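Local coordinates for protein separin (Saccharomyces cerevisiae, PDB 5U1T) that cleaves the Scc1 subunit of cohesin at the onset of anaphase as a caspase-like cysteine protease, allowing chromosomes to segregate, at residues Pro1181-Lys1186 with Gln1227-Asn1232; Ser1236-Val1241 with Phe1369-Leu1374; Gly1240-Phe1245 with Leu1304-Asp1309. One frame throughout, in Å; residues are numbered along the deposited sequence.

Contact 1. Residues Pro1181-Lys1186 with Gln1227-Asn1232; sequences PEATKK and QQLLNN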
# COMPACT_ATOMS: atom_id res chain seq x y z
N PRO A 1181 11.37 10.60 -41.55
CA PRO A 1181 10.30 11.12 -40.69
C PRO A 1181 9.43 12.16 -41.38
O PRO A 1181 8.28 12.28 -40.99
CB PRO A 1181 11.06 11.73 -39.50
CG PRO A 1181 12.37 11.01 -39.50
CD PRO A 1181 12.70 10.83 -40.95
N GLU A 1182 9.96 12.88 -42.37
CA GLU A 1182 9.15 13.83 -43.13
C GLU A 1182 8.19 13.17 -44.10
O GLU A 1182 7.03 13.60 -44.23
CB GLU A 1182 10.04 14.78 -43.89
CG GLU A 1182 10.70 15.73 -42.97
CD GLU A 1182 11.67 16.64 -43.68
OE1 GLU A 1182 12.28 16.20 -44.70
OE2 GLU A 1182 11.80 17.81 -43.20
N ALA A 1183 8.66 12.15 -44.79
CA ALA A 1183 7.79 11.35 -45.63
C ALA A 1183 6.66 10.74 -44.81
O ALA A 1183 5.51 10.70 -45.24
CB ALA A 1183 8.59 10.26 -46.33
N THR A 1184 7.00 10.28 -43.60
CA THR A 1184 6.00 9.71 -42.71
C THR A 1184 4.95 10.78 -42.33
O THR A 1184 3.75 10.51 -42.35
CB THR A 1184 6.66 9.11 -41.46
OG1 THR A 1184 7.46 7.99 -41.84
CG2 THR A 1184 5.63 8.60 -40.52
N LYS A 1185 5.39 11.98 -42.02
CA LYS A 1185 4.47 13.09 -41.78
C LYS A 1185 3.58 13.42 -42.97
O LYS A 1185 2.37 13.50 -42.82
CB LYS A 1185 5.23 14.34 -41.38
CG LYS A 1185 5.18 14.64 -39.92
CD LYS A 1185 5.36 16.13 -39.67
CE LYS A 1185 4.23 16.94 -40.29
NZ LYS A 1185 4.23 18.38 -39.81
N LYS A 1186 4.18 13.64 -44.13
CA LYS A 1186 3.43 14.07 -45.30
C LYS A 1186 2.33 13.07 -45.67
O LYS A 1186 1.21 13.46 -46.03
CB LYS A 1186 4.37 14.27 -46.48
CG LYS A 1186 4.99 15.65 -46.60
CD LYS A 1186 5.99 15.69 -47.77
CE LYS A 1186 6.41 17.11 -48.14
NZ LYS A 1186 6.63 17.96 -46.92
N GLN A 1227 0.66 10.38 -54.94
CA GLN A 1227 1.47 10.00 -56.09
C GLN A 1227 2.80 10.76 -56.12
O GLN A 1227 3.84 10.19 -56.41
CB GLN A 1227 0.71 10.27 -57.38
CG GLN A 1227 1.59 10.16 -58.63
CD GLN A 1227 0.84 10.42 -59.91
OE1 GLN A 1227 0.13 11.42 -60.04
NE2 GLN A 1227 0.98 9.50 -60.87
N GLN A 1228 2.74 12.06 -55.81
CA GLN A 1228 3.93 12.88 -55.83
C GLN A 1228 4.90 12.45 -54.74
O GLN A 1228 6.10 12.38 -54.98
CB GLN A 1228 3.55 14.35 -55.67
CG GLN A 1228 3.35 15.07 -56.99
CD GLN A 1228 2.53 16.34 -56.84
OE1 GLN A 1228 2.12 16.71 -55.73
NE2 GLN A 1228 2.27 17.01 -57.97
N LEU A 1229 4.39 12.15 -53.56
CA LEU A 1229 5.24 11.74 -52.45
C LEU A 1229 5.99 10.44 -52.78
O LEU A 1229 7.18 10.31 -52.50
CB LEU A 1229 4.41 11.56 -51.18
CG LEU A 1229 5.10 11.02 -49.92
CD1 LEU A 1229 6.21 11.96 -49.46
CD2 LEU A 1229 4.07 10.83 -48.82
N LEU A 1230 5.28 9.49 -53.38
CA LEU A 1230 5.89 8.22 -53.76
C LEU A 1230 6.91 8.43 -54.87
O LEU A 1230 7.96 7.77 -54.93
CB LEU A 1230 4.82 7.23 -54.20
CG LEU A 1230 3.79 6.80 -53.17
CD1 LEU A 1230 2.72 5.98 -53.88
CD2 LEU A 1230 4.46 5.99 -52.09
N ASN A 1231 6.60 9.37 -55.76
CA ASN A 1231 7.56 9.75 -56.77
C ASN A 1231 8.84 10.29 -56.15
O ASN A 1231 9.93 9.82 -56.50
CB ASN A 1231 6.96 10.77 -57.70
CG ASN A 1231 6.74 10.20 -59.06
OD1 ASN A 1231 5.76 9.48 -59.30
ND2 ASN A 1231 7.69 10.48 -59.98
N ASN A 1232 8.71 11.23 -55.22
CA ASN A 1232 9.86 11.79 -54.51
C ASN A 1232 10.71 10.70 -53.89
O ASN A 1232 11.93 10.72 -53.98
CB ASN A 1232 9.45 12.76 -53.40
CG ASN A 1232 8.72 14.00 -53.92
OD1 ASN A 1232 8.74 14.32 -55.12
ND2 ASN A 1232 8.05 14.71 -52.99

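Contact 2. Residues Ser1236-Val1241 with Phe1369-Leu1374; sequences SWFNGV and FPWECL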
# COMPACT_ATOMS: atom_id res chain seq x y z
N SER A 1236 14.65 9.65 -54.87
CA SER A 1236 15.56 10.18 -53.87
C SER A 1236 16.23 9.07 -53.10
O SER A 1236 17.46 9.00 -53.00
CB SER A 1236 14.85 11.10 -52.89
OG SER A 1236 14.61 12.36 -53.47
N TRP A 1237 15.39 8.24 -52.53
CA TRP A 1237 15.83 7.21 -51.65
C TRP A 1237 16.60 6.06 -52.25
O TRP A 1237 17.39 5.47 -51.56
CB TRP A 1237 14.64 6.70 -50.87
CG TRP A 1237 14.06 7.74 -50.03
CD1 TRP A 1237 14.40 9.02 -50.02
CD2 TRP A 1237 13.06 7.58 -49.04
NE1 TRP A 1237 13.67 9.70 -49.10
CE2 TRP A 1237 12.84 8.82 -48.48
CE3 TRP A 1237 12.33 6.50 -48.58
CZ2 TRP A 1237 11.92 9.02 -47.49
CZ3 TRP A 1237 11.42 6.70 -47.60
CH2 TRP A 1237 11.22 7.94 -47.07
N PHE A 1238 16.38 5.74 -53.51
CA PHE A 1238 17.10 4.62 -54.09
C PHE A 1238 17.95 4.98 -55.27
O PHE A 1238 18.09 4.22 -56.20
CB PHE A 1238 16.11 3.55 -54.50
CG PHE A 1238 15.08 3.29 -53.48
CD1 PHE A 1238 14.03 4.13 -53.33
CD2 PHE A 1238 15.17 2.20 -52.66
CE1 PHE A 1238 13.08 3.89 -52.39
CE2 PHE A 1238 14.22 1.95 -51.72
CZ PHE A 1238 13.17 2.80 -51.58
N ASN A 1239 18.55 6.16 -55.23
CA ASN A 1239 19.34 6.60 -56.34
C ASN A 1239 20.50 5.67 -56.55
O ASN A 1239 21.41 5.60 -55.76
CB ASN A 1239 19.78 8.05 -56.18
CG ASN A 1239 20.32 8.33 -54.81
OD1 ASN A 1239 20.23 7.50 -53.92
ND2 ASN A 1239 20.89 9.51 -54.65
N GLY A 1240 20.40 4.90 -57.61
CA GLY A 1240 21.44 3.98 -57.97
C GLY A 1240 21.26 2.56 -57.52
O GLY A 1240 22.01 1.70 -57.94
N VAL A 1241 20.27 2.28 -56.70
CA VAL A 1241 20.10 0.93 -56.20
C VAL A 1241 18.73 0.32 -56.32
O VAL A 1241 18.38 -0.55 -55.56
CB VAL A 1241 20.56 0.83 -54.75
CG1 VAL A 1241 22.06 0.90 -54.67
CG2 VAL A 1241 19.96 1.95 -53.94
N PHE A 1369 3.83 2.72 -45.46
CA PHE A 1369 4.17 3.08 -46.84
C PHE A 1369 3.70 2.00 -47.82
O PHE A 1369 3.93 0.82 -47.61
CB PHE A 1369 5.67 3.32 -47.01
CG PHE A 1369 6.14 4.64 -46.46
CD1 PHE A 1369 5.95 5.81 -47.18
CD2 PHE A 1369 6.77 4.71 -45.21
CE1 PHE A 1369 6.38 7.05 -46.66
CE2 PHE A 1369 7.20 5.94 -44.68
CZ PHE A 1369 7.00 7.11 -45.42
N PRO A 1370 3.03 2.42 -48.89
CA PRO A 1370 2.60 1.49 -49.94
C PRO A 1370 3.77 1.14 -50.86
O PRO A 1370 3.77 1.53 -52.03
CB PRO A 1370 1.52 2.28 -50.68
CG PRO A 1370 1.93 3.71 -50.50
CD PRO A 1370 2.60 3.80 -49.16
N TRP A 1371 4.75 0.41 -50.33
CA TRP A 1371 5.97 0.10 -51.06
C TRP A 1371 5.67 -0.52 -52.42
O TRP A 1371 6.30 -0.18 -53.42
CB TRP A 1371 6.86 -0.84 -50.25
CG TRP A 1371 7.33 -0.25 -48.97
CD1 TRP A 1371 6.94 -0.61 -47.71
CD2 TRP A 1371 8.26 0.83 -48.80
NE1 TRP A 1371 7.56 0.16 -46.79
CE2 TRP A 1371 8.38 1.06 -47.42
CE3 TRP A 1371 9.01 1.61 -49.69
CZ2 TRP A 1371 9.23 2.04 -46.90
CZ3 TRP A 1371 9.86 2.59 -49.16
CH2 TRP A 1371 9.95 2.80 -47.79
N GLU A 1372 4.69 -1.42 -52.43
CA GLU A 1372 4.38 -2.22 -53.60
C GLU A 1372 3.95 -1.36 -54.78
O GLU A 1372 3.86 -1.84 -55.89
CB GLU A 1372 3.31 -3.25 -53.26
CG GLU A 1372 3.72 -4.25 -52.17
CD GLU A 1372 3.38 -3.78 -50.74
OE1 GLU A 1372 3.12 -2.58 -50.53
OE2 GLU A 1372 3.36 -4.63 -49.82
N CYS A 1373 3.72 -0.07 -54.56
CA CYS A 1373 3.30 0.77 -55.67
C CYS A 1373 4.41 1.64 -56.25
O CYS A 1373 4.20 2.36 -57.24
CB CYS A 1373 2.11 1.60 -55.22
SG CYS A 1373 0.65 0.48 -54.96
N LEU A 1374 5.61 1.56 -55.67
CA LEU A 1374 6.80 2.14 -56.31
C LEU A 1374 6.99 1.51 -57.70
O LEU A 1374 6.72 0.32 -57.90
CB LEU A 1374 8.03 1.94 -55.43
CG LEU A 1374 7.95 2.70 -54.10
CD1 LEU A 1374 9.24 2.61 -53.30
CD2 LEU A 1374 7.56 4.14 -54.35

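Contact 3. Residues Gly1240-Phe1245 with Leu1304-Asp1309; sequences GVQGFF and LSKMED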
# COMPACT_ATOMS: atom_id res chain seq x y z
N GLY A 1240 20.40 4.90 -57.61
CA GLY A 1240 21.44 3.98 -57.97
C GLY A 1240 21.26 2.56 -57.52
O GLY A 1240 22.01 1.70 -57.94
N VAL A 1241 20.27 2.28 -56.70
CA VAL A 1241 20.10 0.93 -56.20
C VAL A 1241 18.73 0.32 -56.32
O VAL A 1241 18.38 -0.55 -55.56
CB VAL A 1241 20.56 0.83 -54.75
CG1 VAL A 1241 22.06 0.90 -54.67
CG2 VAL A 1241 19.96 1.95 -53.94
N GLN A 1242 17.95 0.77 -57.29
CA GLN A 1242 16.64 0.21 -57.47
C GLN A 1242 16.81 -1.22 -57.94
O GLN A 1242 15.89 -2.00 -57.88
CB GLN A 1242 15.85 0.99 -58.49
CG GLN A 1242 15.62 2.43 -58.13
CD GLN A 1242 14.57 3.06 -59.00
OE1 GLN A 1242 14.11 2.45 -59.94
NE2 GLN A 1242 14.20 4.27 -58.68
N GLY A 1243 17.98 -1.53 -58.45
CA GLY A 1243 18.31 -2.88 -58.89
C GLY A 1243 18.45 -3.93 -57.81
O GLY A 1243 18.44 -5.13 -58.10
N PHE A 1244 18.57 -3.48 -56.55
CA PHE A 1244 18.61 -4.36 -55.39
C PHE A 1244 17.28 -5.11 -55.32
O PHE A 1244 17.21 -6.24 -54.83
CB PHE A 1244 18.87 -3.54 -54.12
CG PHE A 1244 19.25 -4.36 -52.90
CD1 PHE A 1244 20.54 -4.85 -52.75
CD2 PHE A 1244 18.33 -4.59 -51.89
CE1 PHE A 1244 20.90 -5.58 -51.63
CE2 PHE A 1244 18.69 -5.31 -50.75
CZ PHE A 1244 19.97 -5.80 -50.62
N PHE A 1245 16.23 -4.48 -55.83
CA PHE A 1245 14.89 -5.06 -55.82
C PHE A 1245 14.59 -5.90 -57.06
O PHE A 1245 13.55 -6.56 -57.13
CB PHE A 1245 13.84 -3.96 -55.69
CG PHE A 1245 13.80 -3.35 -54.34
CD1 PHE A 1245 13.05 -3.95 -53.33
CD2 PHE A 1245 14.53 -2.20 -54.07
CE1 PHE A 1245 13.02 -3.40 -52.07
CE2 PHE A 1245 14.51 -1.64 -52.82
CZ PHE A 1245 13.76 -2.23 -51.81
N LEU A 1304 21.06 6.96 -67.37
CA LEU A 1304 22.40 7.46 -67.08
C LEU A 1304 22.55 7.95 -65.66
O LEU A 1304 23.64 7.88 -65.09
CB LEU A 1304 22.80 8.57 -68.05
CG LEU A 1304 23.53 7.94 -69.22
CD1 LEU A 1304 23.98 8.96 -70.26
CD2 LEU A 1304 24.71 7.14 -68.67
N SER A 1305 21.46 8.45 -65.09
CA SER A 1305 21.46 8.83 -63.68
C SER A 1305 21.68 7.60 -62.84
O SER A 1305 22.43 7.63 -61.87
CB SER A 1305 20.14 9.49 -63.29
OG SER A 1305 19.85 10.54 -64.19
N LYS A 1306 21.02 6.52 -63.21
CA LYS A 1306 21.09 5.32 -62.42
C LYS A 1306 22.48 4.75 -62.52
O LYS A 1306 23.03 4.31 -61.51
CB LYS A 1306 20.04 4.32 -62.88
CG LYS A 1306 18.63 4.82 -62.68
CD LYS A 1306 17.62 3.71 -62.85
CE LYS A 1306 16.23 4.28 -62.95
NZ LYS A 1306 15.25 3.19 -63.06
N MET A 1307 23.05 4.78 -63.72
CA MET A 1307 24.40 4.27 -63.92
C MET A 1307 25.43 5.12 -63.19
O MET A 1307 26.28 4.59 -62.49
CB MET A 1307 24.76 4.19 -65.41
CG MET A 1307 25.90 3.22 -65.65
SD MET A 1307 26.44 3.05 -67.36
CE MET A 1307 27.14 4.68 -67.62
N GLU A 1308 25.35 6.44 -63.36
CA GLU A 1308 26.18 7.38 -62.63
C GLU A 1308 26.18 7.08 -61.13
O GLU A 1308 27.23 7.02 -60.50
CB GLU A 1308 25.69 8.81 -62.89
CG GLU A 1308 26.68 9.87 -62.49
CD GLU A 1308 26.16 11.28 -62.72
OE1 GLU A 1308 25.02 11.56 -62.31
OE2 GLU A 1308 26.89 12.11 -63.31
N ASP A 1309 24.99 6.87 -60.56
CA ASP A 1309 24.87 6.53 -59.16
C ASP A 1309 25.54 5.20 -58.83
O ASP A 1309 26.12 5.07 -57.77
CB ASP A 1309 23.41 6.48 -58.74
CG ASP A 1309 22.75 7.83 -58.83
OD1 ASP A 1309 23.48 8.84 -58.91
OD2 ASP A 1309 21.50 7.89 -58.82

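Contact 1. Residues Pro1181-Lys1186 with Gln1227-Asn1232
Leu1229 reaches from helix 1209-1237 to Ala1183 and Lys1186 on helix 1180-1198. The two touched residues lie three apart, so they face the leucine from neighbouring positions on one side of their helix.

The apolar part is small. With chi1 at 175°, the leucine branch points directly opposite the main-chain N, which carries both methyls across the gap. Leu1229 CD1 lies 4.3 Å from Ala1183 CB and 4.1 Å from Lys1186 CD. Leu1229 CD1 and CD2 also lie 4.2 Å from Lys1186 CB, so the leucine fork meets the root of the lysine chain. The lysine passes the fork at a slant. It offers methylenes here, and its ammonium lies farther off.

The backbone takes part through the carbonyl of Ala1183. Ala1183 O is 3.9 Å from Leu1229 CD2, a van der Waals touch.

Around this point, Leu1178 touches both Lys1186 and Leu1229. Ile1233 and Trp1237, further along helix 1209-1237, pack on Ala1183.

The two helices thus meet here through aliphatic carbon. Buried Ala1183 and Leu1229 meet an exposed lysine through its methylenes, so the contact probably does not depend on its charge.

Contact 2. Residues Ser1236-Val1241 with Phe1369-Leu1374
Trp1371 meets both Trp1237 and Phe1238 in a buried aromatic cluster. The cluster joins the last part of helix 1209-1237 and the residues after it to the loop between strands 1353-1362 and 1382-1385 of the seven-stranded mixed sheet.

The loop segment opens with Phe1369. Phe1369 CB sits 3.5 Å above one face of the Trp1371 indole, shifted toward the rim. Its ring packs on Ala1183 and Thr1184 of helix 1180-1198.

Pro1370 follows as the centre of an inverse gamma turn and precedes the short 3-10 segment 1371-1373.

Trp1371 is the main partner. It presents the six-membered side of its indole. Trp1371 CH2 lies 4.2 Å from Trp1237 CZ3, at the edge of the Trp1237 ring. Trp1371 CZ3 lies 4.1 Å from Phe1238 CZ, again at the edge of the phenyl. Each of these side chains crosses Trp1371 at about a right angle. The polar ends of both indoles are held elsewhere: Trp1371 NE1 bonds to Cys1366 O, and Trp1237 NE1 to Leu1178 O.

Glu1372 makes a salt bridge with Arg1384, which also bonds to Phe1369 O.

Leu1374 ends the segment. Its CG is anti to the carbonyl carbon (chi1 -65°), and this sends the branch back toward the aromatics. Leu1374 CD1 lies in the plane of the Trp1371 ring, at its edge, and is 4.1 Å from Phe1238 CE1.

Contact 3. Residues Gly1240-Phe1245 with Leu1304-Asp1309
The carboxylate of Asp1309 and the amide of Gln1242 are the flat groups where the loop 1240-1245 meets helix 1303-1320. Against the carboxylate, Gly1240 N lies slightly above the plane, 3.4 Å from Asp1309 OD2. The angle is too poor for a hydrogen bond. Asn1239 CB lies over the same face, off to the OD2 side. The opposite face looks onto the carbonyl O of Ser1305 in its own helix. The amide of Gln1242 has Lys1306 NZ well above its plane and displaced past OE1. Its NE2 makes a weak hydrogen bond to Glu1234 O on helix 1209-1237.

A type II beta turn, Phe1238 to Val1241, leads into the segment. It is closed by a hydrogen bond from Val1241 N to Phe1238 O. Gly1240 takes the third position, with phi 97°, a backbone shape that suits glycine. The backbones come nearest here, with 4.4 Å between Gly1240 CA and Asp1309 CA. Gly1240 CA is also 3.3 Å from Asp1309 CB and 3.9 Å from Lys1306 O. A 3-10 segment, 1242-1244, comes next and turns the chain toward strand 1248-1249.

The polar link is slight. Lys1306 runs out fully extended beyond CG (chi4 -178°), and its end approaches the glutamine, crossing it at about a right angle. The main partner of its ammonium is Glu1300, through a salt bridge. Asp1302 adds a long, weak ion pair. Gln1242 is a further, weak partner of the ammonium.

The contact lies at the surface, away from the catalytic cysteine inferred from relatives. It joins the turn to the helix. The bond across it is the weak one from Lys1306 NZ to Gln1242 OE1, 3.4 Å long.

Overall arrangement
From the N-terminal side, contact 1 comes first. It folds helix 1209-1237 back on helix 1180-1198 and closes a largely helical loop. Contact 2 follows at the last part of the same helix, where a span of over a hundred residues returns to it. Contact 3 shares Gly1240 and Val1241 with contact 2. Both start from the same stretch, and contact 3 closes first, at helix 1303-1320. Contacts 1 and 2 touch through Ala1183, Trp1237 and Phe1369. Contacts 2 and 3 touch through Phe1238 and Phe1245. Contacts 1 and 3 stay apart, with nearest atoms about 7 Å away. Together they join helices 1180-1198, 1209-1237 and 1303-1320 and the loop between strands 1353-1362 and 1382-1385.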